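Local coordinates for protein putative malic enzyme ((S)-malate:NAD+ oxidoreductase (decarboxylating)) (Streptococcus pyogenes, PDB 2A9F) that probably catalyses the NAD-dependent oxidative decarboxylation of (S)-malate, with a divalent metal ion, as a member of the malic enzyme family, at residues K55-A58 / Y59-T63; R330-D334 / A335-T339; E373-A376 / E377-K381. All coordinates share one frame; numbering follows the deposited sequence.

Contact 1: residues K55-A58 / Y59-T63; sequences KTLA and YDLTT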
loop_
_atom_site.group_PDB
_atom_site.type_symbol
_atom_site.label_atom_id
_atom_site.label_comp_id
_atom_site.label_asym_id
_atom_site.label_seq_id
_atom_site.Cartn_x
_atom_site.Cartn_y
_atom_site.Cartn_z
ATOM N N LYS A 55 -4.475 -20.966 1.596
ATOM C CA LYS A 55 -4.205 -19.556 1.851
ATOM C C LYS A 55 -2.901 -19.276 2.582
ATOM O O LYS A 55 -2.483 -18.123 2.680
ATOM C CB LYS A 55 -5.389 -18.934 2.601
ATOM C CG LYS A 55 -6.694 -19.079 1.827
ATOM C CD LYS A 55 -7.884 -18.419 2.506
ATOM C CE LYS A 55 -9.149 -18.618 1.659
ATOM N NZ LYS A 55 -10.345 -17.889 2.168
ATOM N N THR A 56 -2.261 -20.327 3.090
ATOM C CA THR A 56 -0.993 -20.185 3.797
ATOM C C THR A 56 0.071 -19.881 2.755
ATOM O O THR A 56 1.082 -19.230 3.028
ATOM C CB THR A 56 -0.559 -21.494 4.507
ATOM O OG1 THR A 56 -1.580 -21.931 5.414
ATOM C CG2 THR A 56 0.731 -21.262 5.283
ATOM N N LEU A 57 -0.164 -20.379 1.553
ATOM C CA LEU A 57 0.768 -20.176 0.473
ATOM C C LEU A 57 0.985 -18.685 0.197
ATOM O O LEU A 57 1.957 -18.307 -0.464
ATOM C CB LEU A 57 0.272 -20.894 -0.777
ATOM C CG LEU A 57 0.133 -22.413 -0.658
ATOM C CD1 LEU A 57 -0.121 -23.002 -2.034
ATOM C CD2 LEU A 57 1.400 -23.006 -0.063
ATOM N N ALA A 58 0.094 -17.840 0.717
ATOM C CA ALA A 58 0.235 -16.406 0.515
ATOM C C ALA A 58 1.614 -15.938 0.957
ATOM O O ALA A 58 2.170 -15.027 0.355
ATOM C CB ALA A 58 -0.845 -15.638 1.274
ATOM N N TYR A 59 2.171 -16.574 1.989
ATOM C CA TYR A 59 3.488 -16.195 2.502
ATOM C C TYR A 59 4.654 -16.626 1.635
ATOM O O TYR A 59 5.746 -16.095 1.763
ATOM C CB TYR A 59 3.704 -16.737 3.918
ATOM C CG TYR A 59 3.223 -15.807 5.017
ATOM C CD1 TYR A 59 2.011 -16.034 5.684
ATOM C CD2 TYR A 59 3.968 -14.684 5.372
ATOM C CE1 TYR A 59 1.561 -15.163 6.675
ATOM C CE2 TYR A 59 3.531 -13.818 6.344
ATOM C CZ TYR A 59 2.325 -14.059 6.996
ATOM O OH TYR A 59 1.907 -13.173 7.956
ATOM N N ASP A 60 4.435 -17.586 0.749
ATOM C CA ASP A 60 5.507 -18.067 -0.114
ATOM C C ASP A 60 5.452 -17.484 -1.517
ATOM O O ASP A 60 6.485 -17.263 -2.140
ATOM C CB ASP A 60 5.438 -19.591 -0.254
ATOM C CG ASP A 60 5.311 -20.292 1.069
ATOM O OD1 ASP A 60 6.093 -21.233 1.308
ATOM O OD2 ASP A 60 4.423 -19.913 1.857
ATOM N N LEU A 61 4.242 -17.231 -1.999
ATOM C CA LEU A 61 4.037 -16.750 -3.361
ATOM C C LEU A 61 3.674 -15.276 -3.581
ATOM O O LEU A 61 3.530 -14.847 -4.718
ATOM C CB LEU A 61 2.991 -17.655 -4.037
ATOM C CG LEU A 61 3.222 -19.173 -3.854
ATOM C CD1 LEU A 61 2.020 -19.953 -4.350
ATOM C CD2 LEU A 61 4.470 -19.615 -4.584
ATOM N N THR A 62 3.525 -14.493 -2.520
ATOM C CA THR A 62 3.177 -13.079 -2.695
ATOM C C THR A 62 4.113 -12.207 -1.884
ATOM O O THR A 62 4.906 -12.717 -1.095
ATOM C CB THR A 62 1.732 -12.782 -2.253
ATOM O OG1 THR A 62 1.676 -12.671 -0.829
ATOM C CG2 THR A 62 0.797 -13.894 -2.707
ATOM N N THR A 63 4.028 -10.897 -2.071
ATOM C CA THR A 63 4.902 -10.011 -1.326
ATOM C C THR A 63 4.501 -9.867 0.126
ATOM O O THR A 63 5.168 -9.187 0.879
ATOM C CB THR A 63 5.010 -8.617 -1.967
ATOM O OG1 THR A 63 3.707 -8.051 -2.146
ATOM C CG2 THR A 63 5.727 -8.714 -3.286
#
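The short helix 58-61 of the malic enzyme N-terminal domain is entered and left through bonds between residues 55-58 and 59-63. At its entry Tyr59 N donates to Thr56 O over 3.1 Å, a bond three residues back that is nearly straight at the hydrogen. At the next residue, Leu57 O takes two backbone donors. Leu61 N reaches it at 3.0 Å, and Asp60 N comes to Leu57 O at 2.9 Å. One oxygen thus accepts both an i to i+3 bond, of 3-10 type, and an i to i+4 bond, of alpha type, in this one short turn.

Thr62 is where the chain leaves helical torsions, and its hydroxyl turns back to the helix: Thr62 OG1 donates to Ala58 O at 2.7 Å, tilted 23° from the carbonyl plane. With chi1 at 79°, OG1 is set between the backbone N and the carbonyl carbon, which points it at that oxygen. Thr62 N adds a weak bond to the same Ala58 O, so side chain and main chain of one residue both grip it. OG1 is also paired with Lys64 N, tying the helix end to the chain that follows.

The apolar contact is modest. Leu57 CB meets the Leu61 CD1 branch at 4.1 Å, one turn apart, and these leucines also pack on helix 45-53, Leu57 on Ala50 and Leu61 on Val47 and Ile51. Nearby, Thr63 N bonds Glu93 of the second subunit, while Leu61 packs on Ala15 of that subunit, placing this helix end at the dimer interface. Thr56 O lies at the edge of the Tyr59 ring, near the ring plane.

Contact 2: residues R330-D334 / A335-T339; sequences RGALD and ARAKT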
loop_
_atom_site.group_PDB
_atom_site.type_symbol
_atom_site.label_atom_id
_atom_site.label_comp_id
_atom_site.label_asym_id
_atom_site.label_seq_id
_atom_site.Cartn_x
_atom_site.Cartn_y
_atom_site.Cartn_z
ATOM N N ARG A 330 11.743 -7.808 10.970
ATOM C CA ARG A 330 12.518 -8.727 10.143
ATOM C C ARG A 330 12.430 -10.094 10.818
ATOM O O ARG A 330 12.176 -11.102 10.154
ATOM C CB ARG A 330 13.980 -8.271 10.010
ATOM C CG ARG A 330 14.934 -9.366 9.497
ATOM C CD ARG A 330 14.333 -10.151 8.331
ATOM N NE ARG A 330 14.242 -9.357 7.112
ATOM C CZ ARG A 330 13.373 -9.593 6.134
ATOM N NH1 ARG A 330 12.526 -10.592 6.236
ATOM N NH2 ARG A 330 13.362 -8.833 5.055
ATOM N N GLY A 331 12.608 -10.108 12.142
ATOM C CA GLY A 331 12.524 -11.344 12.901
ATOM C C GLY A 331 11.124 -11.931 12.878
ATOM O O GLY A 331 10.947 -13.141 12.735
ATOM N N ALA A 332 10.123 -11.069 13.012
ATOM C CA ALA A 332 8.723 -11.482 13.012
ATOM C C ALA A 332 8.294 -12.026 11.644
ATOM O O ALA A 332 7.578 -13.030 11.565
ATOM C CB ALA A 332 7.852 -10.292 13.394
ATOM N N LEU A 333 8.715 -11.337 10.579
ATOM C CA LEU A 333 8.415 -11.729 9.202
ATOM C C LEU A 333 9.036 -13.093 8.916
ATOM O O LEU A 333 8.378 -13.991 8.395
ATOM C CB LEU A 333 8.999 -10.696 8.227
ATOM C CG LEU A 333 8.095 -9.753 7.410
ATOM C CD1 LEU A 333 6.635 -9.856 7.839
ATOM C CD2 LEU A 333 8.625 -8.327 7.539
ATOM N N ASP A 334 10.317 -13.223 9.257
ATOM C CA ASP A 334 11.062 -14.463 9.067
ATOM C C ASP A 334 10.361 -15.641 9.722
ATOM O O ASP A 334 10.406 -16.744 9.197
ATOM C CB ASP A 334 12.472 -14.360 9.663
ATOM C CG ASP A 334 13.370 -13.448 8.878
ATOM O OD1 ASP A 334 13.066 -13.220 7.688
ATOM O OD2 ASP A 334 14.381 -12.972 9.438
ATOM N N ALA A 335 9.721 -15.408 10.869
ATOM C CA ALA A 335 9.041 -16.489 11.582
ATOM C C ALA A 335 7.574 -16.624 11.215
ATOM O O ALA A 335 6.931 -17.611 11.574
ATOM C CB ALA A 335 9.176 -16.295 13.097
ATOM N N ARG A 336 7.046 -15.646 10.487
ATOM C CA ARG A 336 5.639 -15.676 10.108
ATOM C C ARG A 336 4.848 -15.661 11.409
ATOM O O ARG A 336 3.949 -16.474 11.619
ATOM C CB ARG A 336 5.317 -16.947 9.308
ATOM C CG ARG A 336 6.206 -17.143 8.083
ATOM C CD ARG A 336 5.619 -18.131 7.079
ATOM N NE ARG A 336 6.403 -18.156 5.846
ATOM C CZ ARG A 336 6.244 -19.054 4.879
ATOM N NH1 ARG A 336 5.326 -20.001 5.005
ATOM N NH2 ARG A 336 6.999 -19.009 3.789
ATOM N N ALA A 337 5.209 -14.736 12.293
ATOM C CA ALA A 337 4.534 -14.625 13.573
ATOM C C ALA A 337 3.173 -13.988 13.370
ATOM O O ALA A 337 3.062 -12.967 12.689
ATOM C CB ALA A 337 5.369 -13.792 14.538
ATOM N N LYS A 338 2.142 -14.602 13.948
ATOM C CA LYS A 338 0.785 -14.079 13.833
ATOM C C LYS A 338 0.582 -12.896 14.783
ATOM O O LYS A 338 -0.522 -12.349 14.891
ATOM C CB LYS A 338 -0.246 -15.177 14.136
ATOM C CG LYS A 338 -0.394 -16.236 13.047
ATOM C CD LYS A 338 0.469 -17.475 13.296
ATOM C CE LYS A 338 -0.064 -18.312 14.470
ATOM N NZ LYS A 338 0.769 -19.523 14.758
ATOM N N THR A 339 1.659 -12.506 15.460
ATOM C CA THR A 339 1.628 -11.393 16.404
ATOM C C THR A 339 2.979 -11.229 17.110
ATOM O O THR A 339 3.753 -12.181 17.227
ATOM C CB THR A 339 0.550 -11.607 17.484
ATOM O OG1 THR A 339 0.336 -10.386 18.197
ATOM C CG2 THR A 339 0.995 -12.683 18.465
#
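Ala337 N donates to Ala332 O at 3.0 Å with a nearly straight N-H...O angle of 173°, a bond to the oxygen five residues back. Arg336 N bonds Leu333 O, also at 3.0 Å, and its second link, to Ala332 O, is weak. Ala335 N is bound to Gly331 O at 3.2 Å in the preceding helical turn.

Within the last turns of the helix, Arg330 and Asp334, four residues apart, form a salt bridge, with NH1 of Arg330 3.1 Å from OD1 of Asp334. NH1 approaches from above the carboxylate plane, and OD1 in turn lies somewhat out of the guanidinium plane, a skewed rather than coplanar pairing. Arg330 NH2 has a second partner in Asn66 OD1, joining this helix to the N-terminal domain.

Packing is sparse: the methyl groups Ala332 CB and Ala337 CB come within 4.4 Å, and Arg336 CG passes 3.8 Å from Leu333 O. The positive phi of Arg336, 61°, swings the chain round so that two bonds return to the last turn, which is the Schellman motif closing helix 325-335 at its C-terminus.

Contact 3: residues E373-A376 / E377-K381; sequences EGVA and EIVAK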
loop_
_atom_site.group_PDB
_atom_site.type_symbol
_atom_site.label_atom_id
_atom_site.label_comp_id
_atom_site.label_asym_id
_atom_site.label_seq_id
_atom_site.Cartn_x
_atom_site.Cartn_y
_atom_site.Cartn_z
ATOM N N GLU A 373 20.296 -7.526 12.142
ATOM C CA GLU A 373 20.402 -8.983 12.090
ATOM C C GLU A 373 20.391 -9.561 13.499
ATOM O O GLU A 373 19.650 -10.506 13.770
ATOM C CB GLU A 373 21.689 -9.421 11.361
ATOM C CG GLU A 373 23.000 -9.332 12.188
ATOM C CD GLU A 373 24.156 -10.145 11.580
ATOM O OE1 GLU A 373 25.280 -10.119 12.144
ATOM O OE2 GLU A 373 23.936 -10.811 10.538
ATOM N N GLY A 374 21.215 -8.992 14.384
ATOM C CA GLY A 374 21.285 -9.452 15.761
ATOM C C GLY A 374 19.893 -9.403 16.352
ATOM O O GLY A 374 19.365 -10.416 16.834
ATOM N N VAL A 375 19.285 -8.218 16.285
ATOM C CA VAL A 375 17.945 -8.003 16.803
ATOM C C VAL A 375 16.966 -9.020 16.258
ATOM O O VAL A 375 16.243 -9.641 17.020
ATOM C CB VAL A 375 17.450 -6.608 16.464
ATOM C CG1 VAL A 375 15.995 -6.457 16.867
ATOM C CG2 VAL A 375 18.307 -5.591 17.182
ATOM N N ALA A 376 16.946 -9.194 14.941
ATOM C CA ALA A 376 16.045 -10.168 14.324
ATOM C C ALA A 376 16.398 -11.591 14.763
ATOM O O ALA A 376 15.526 -12.466 14.843
ATOM C CB ALA A 376 16.121 -10.066 12.812
ATOM N N GLU A 377 17.682 -11.819 15.037
ATOM C CA GLU A 377 18.132 -13.137 15.468
ATOM C C GLU A 377 17.463 -13.456 16.790
ATOM O O GLU A 377 16.886 -14.525 16.959
ATOM C CB GLU A 377 19.662 -13.179 15.645
ATOM C CG GLU A 377 20.390 -14.101 14.665
ATOM C CD GLU A 377 21.739 -14.589 15.195
ATOM O OE1 GLU A 377 21.758 -15.317 16.216
ATOM O OE2 GLU A 377 22.784 -14.253 14.591
ATOM N N ILE A 378 17.528 -12.510 17.721
ATOM C CA ILE A 378 16.935 -12.707 19.035
ATOM C C ILE A 378 15.423 -12.819 18.972
ATOM O O ILE A 378 14.851 -13.670 19.638
ATOM C CB ILE A 378 17.291 -11.561 20.007
ATOM C CG1 ILE A 378 18.667 -10.985 19.674
ATOM C CG2 ILE A 378 17.309 -12.086 21.429
ATOM C CD1 ILE A 378 19.793 -12.008 19.662
ATOM N N VAL A 379 14.774 -11.966 18.185
ATOM C CA VAL A 379 13.313 -12.009 18.079
ATOM C C VAL A 379 12.880 -13.411 17.677
ATOM O O VAL A 379 11.919 -13.961 18.213
ATOM C CB VAL A 379 12.784 -10.977 17.061
ATOM C CG1 VAL A 379 11.261 -11.004 17.021
ATOM C CG2 VAL A 379 13.268 -9.586 17.454
ATOM N N ALA A 380 13.587 -13.986 16.718
ATOM C CA ALA A 380 13.303 -15.351 16.306
ATOM C C ALA A 380 14.083 -16.122 17.373
ATOM O O ALA A 380 15.065 -15.603 17.899
ATOM C CB ALA A 380 13.870 -15.612 14.903
ATOM N N LYS A 381 13.656 -17.330 17.713
ATOM C CA LYS A 381 14.344 -18.110 18.748
ATOM C C LYS A 381 13.857 -17.721 20.141
ATOM O O LYS A 381 13.912 -18.521 21.074
ATOM C CB LYS A 381 15.868 -17.941 18.651
ATOM C CG LYS A 381 16.468 -18.350 17.289
ATOM C CD LYS A 381 16.179 -19.813 16.892
ATOM C CE LYS A 381 14.733 -20.034 16.431
ATOM N NZ LYS A 381 14.516 -21.348 15.743
#
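Val375 and Val379, one turn apart on helix 373-379, bring CG1 and CG2 respectively to 4.2 Å. The two side chains meet at a slant on the buried flank. CG1 of Val375 stands anti to its own backbone nitrogen (chi1 173°), which carries that branch along the helix to its partner. The Val379 N to Val375 O bond, 3.0 Å, joins the same two residues. Ile378 N binds Gly374 O at 2.9 Å, and CG1 and CD1 of the isoleucine lie alongside this same oxygen. Ala380 N to Ala376 O, 3.1 Å, carries the i to i+4 pattern to the residue where the chain leaves helical torsions.

The other flank is looser and faces solvent. Here Glu377 N bonds Glu373 O at 2.7 Å, with a weak extra link to Gly374 O, but the two exposed glutamates do not meet: Glu373 OE1 and Glu377 OE2 stay 5.4 Å apart. As like charges on successive turns, they may mildly repel, an effect that solvent would probably screen. CB and CG of Glu377 lie by backbone oxygens of the preceding turn.

The apolar flank is laid on helix 342-354, with Val375 on Ala348 and Ile352, Ile378 on Ala347 and Val379 on Met344. Ala376 and Val379 also meet helix 325-335, so helix 373-379 has two helical neighbours within the NAD-binding domain.

All three contacts are local, each within one continuous stretch: contact 1 spans a short helix and its exit, contact 2 a helix C-terminus, contact 3 a helix running to its end. Contact 1 is peripheral, its centre about 27 Å from that of the chain, and reaches the second subunit; contacts 2 and 3, in the NAD-binding domain, lie at about 16 and 15 Å. Those two pack directly, Ala376 CB coming 3.6 Å from Arg330 CG. A long, weak ion pair, Asp60 OD2 to Arg336 NH1, links contacts 1 and 2 across the domains. A threonine hydroxyl bond to backbone marks contact 1, charge pairing contact 2, and a buried valine flank opposed to exposed glutamates contact 3.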